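Local coordinates for uncharacterized protein (Leptospirillum rubarum, PDB 3O2I) that is of unknown function and pairs with a second copy of itself, its C-terminal helix set well apart from the rest of its own chain, at residues 108-111 against 112-116. Numbering follows the deposited sequence.
Sequences EVRR and RINAF
The carbonyl oxygen Glu108 O accepts a hydrogen bond from the amide of Arg112, N to O 2.8 Å, and the CG methylene of the same arginine lies against it. A water bridges the two side chains, donating to Glu108 OE1 and accepting from Arg112 NE, its oxygen 3.0 Å from NE. Their opposite charges are thus linked indirectly, with Glu108 OE1 and Arg112 NE 5.4 Å apart. Extended from CG to NE, the Arg112 chain reaches this water while the side chain also touches Phe100 and Pro101 of strand 95-101. One residue on, Val109 O takes the amide of Ile113, and Val109 CG1 lies 4.0 Å from Ile113 CD1. The two side chains run alongside each other on the buried face of the amphipathic alpha-helix 106-117. Phe100 of the same chain packs on both; from the second subunit, Phe64 meets Val109 and Tyr57 meets Ile113, so this face of the helix contributes to the dimer interface. On another face, Asn114 N points almost straight at Arg110 O (2.9 Å, N-H...O angle 175°). Because CG of Asn114 sits beside its own backbone N (chi1 -69°), the amide runs alongside Arg110, placing ND2 3.6 Å from Arg110 CG. The guanidinium and amide planes are 28° apart, and a second water joins them: it lies at the guanidinium edge, 3.1 Å from Arg110 NH1, and takes a weak bond from Asn114 ND2. With an alanine here, the water would probably lose its weak amide donor and the Arg110 CG methylene the neighbour that lies beside it. Arg110 also borders a bound dithiothreitol, probably from the crystallisation liquor, in a pocket shared with Lys106 and Thr107.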
# COMPACT_ATOMS: atom_id res chain seq x y z
N GLU B 108 -3.86 4.71 -25.20
CA GLU B 108 -3.63 5.91 -24.39
C GLU B 108 -2.79 5.62 -23.14
O GLU B 108 -1.96 6.44 -22.74
CB GLU B 108 -4.94 6.60 -24.02
CG GLU B 108 -5.54 7.37 -25.19
CD GLU B 108 -4.61 8.45 -25.75
OE1 GLU B 108 -3.66 8.87 -25.05
OE2 GLU B 108 -4.85 8.88 -26.89
N VAL B 109 -2.98 4.44 -22.54
CA VAL B 109 -2.16 4.04 -21.41
C VAL B 109 -0.72 3.99 -21.86
O VAL B 109 0.15 4.60 -21.25
CB VAL B 109 -2.60 2.67 -20.82
CG1 VAL B 109 -1.58 2.19 -19.79
CG2 VAL B 109 -3.98 2.77 -20.17
N ARG B 110 -0.47 3.28 -22.96
CA ARG B 110 0.88 3.19 -23.49
C ARG B 110 1.43 4.59 -23.81
O ARG B 110 2.59 4.89 -23.53
CB ARG B 110 0.92 2.29 -24.73
CG ARG B 110 2.32 2.00 -25.24
CD ARG B 110 2.30 1.43 -26.65
NE ARG B 110 1.61 0.14 -26.76
CZ ARG B 110 2.19 -1.04 -26.56
NH1 ARG B 110 3.47 -1.10 -26.19
NH2 ARG B 110 1.50 -2.16 -26.70
N ARG B 111 0.58 5.45 -24.37
CA ARG B 111 0.93 6.85 -24.60
C ARG B 111 1.44 7.52 -23.32
O ARG B 111 2.52 8.12 -23.31
CB ARG B 111 -0.28 7.63 -25.11
CG ARG B 111 -0.26 7.97 -26.58
CD ARG B 111 0.10 9.42 -26.82
NE ARG B 111 0.35 9.69 -28.24
CZ ARG B 111 0.93 10.79 -28.71
NH1 ARG B 111 1.34 11.74 -27.87
NH2 ARG B 111 1.11 10.94 -30.01
N ARG B 112 0.64 7.44 -22.26
CA ARG B 112 1.00 8.08 -21.00
C ARG B 112 2.29 7.51 -20.43
O ARG B 112 3.13 8.25 -19.90
CB ARG B 112 -0.15 7.96 -20.00
CG ARG B 112 -1.40 8.72 -20.42
CD ARG B 112 -2.50 8.62 -19.38
NE ARG B 112 -3.65 9.46 -19.73
CZ ARG B 112 -4.65 9.73 -18.89
NH1 ARG B 112 -4.63 9.26 -17.65
NH2 ARG B 112 -5.65 10.50 -19.29
N ILE B 113 2.47 6.20 -20.54
CA ILE B 113 3.67 5.56 -20.02
C ILE B 113 4.91 6.04 -20.77
O ILE B 113 5.91 6.42 -20.16
CB ILE B 113 3.57 4.04 -20.07
CG1 ILE B 113 2.56 3.53 -19.04
CG2 ILE B 113 4.92 3.43 -19.79
CD1 ILE B 113 2.34 2.04 -19.14
N ASN B 114 4.85 6.01 -22.10
CA ASN B 114 5.96 6.51 -22.91
C ASN B 114 6.33 7.96 -22.58
O ASN B 114 7.51 8.29 -22.49
CB ASN B 114 5.68 6.36 -24.42
CG ASN B 114 5.68 4.91 -24.86
OD1 ASN B 114 6.50 4.11 -24.41
ND2 ASN B 114 4.74 4.56 -25.73
N ALA B 115 5.33 8.81 -22.40
CA ALA B 115 5.61 10.20 -22.07
C ALA B 115 6.33 10.29 -20.74
O ALA B 115 7.23 11.12 -20.55
CB ALA B 115 4.33 11.02 -22.03
N PHE B 116 5.94 9.43 -19.80
CA PHE B 116 6.56 9.40 -18.48
C PHE B 116 8.01 8.89 -18.53
O PHE B 116 8.89 9.46 -17.91
CB PHE B 116 5.73 8.53 -17.52
CG PHE B 116 6.12 8.69 -16.07
CD1 PHE B 116 5.45 9.60 -15.26
CD2 PHE B 116 7.14 7.92 -15.52
CE1 PHE B 116 5.80 9.74 -13.91
CE2 PHE B 116 7.49 8.06 -14.18
CZ PHE B 116 6.82 8.97 -13.38
O HOH W 1 -3.79 9.74 -22.68
O HOH W 2 5.40 1.28 -25.92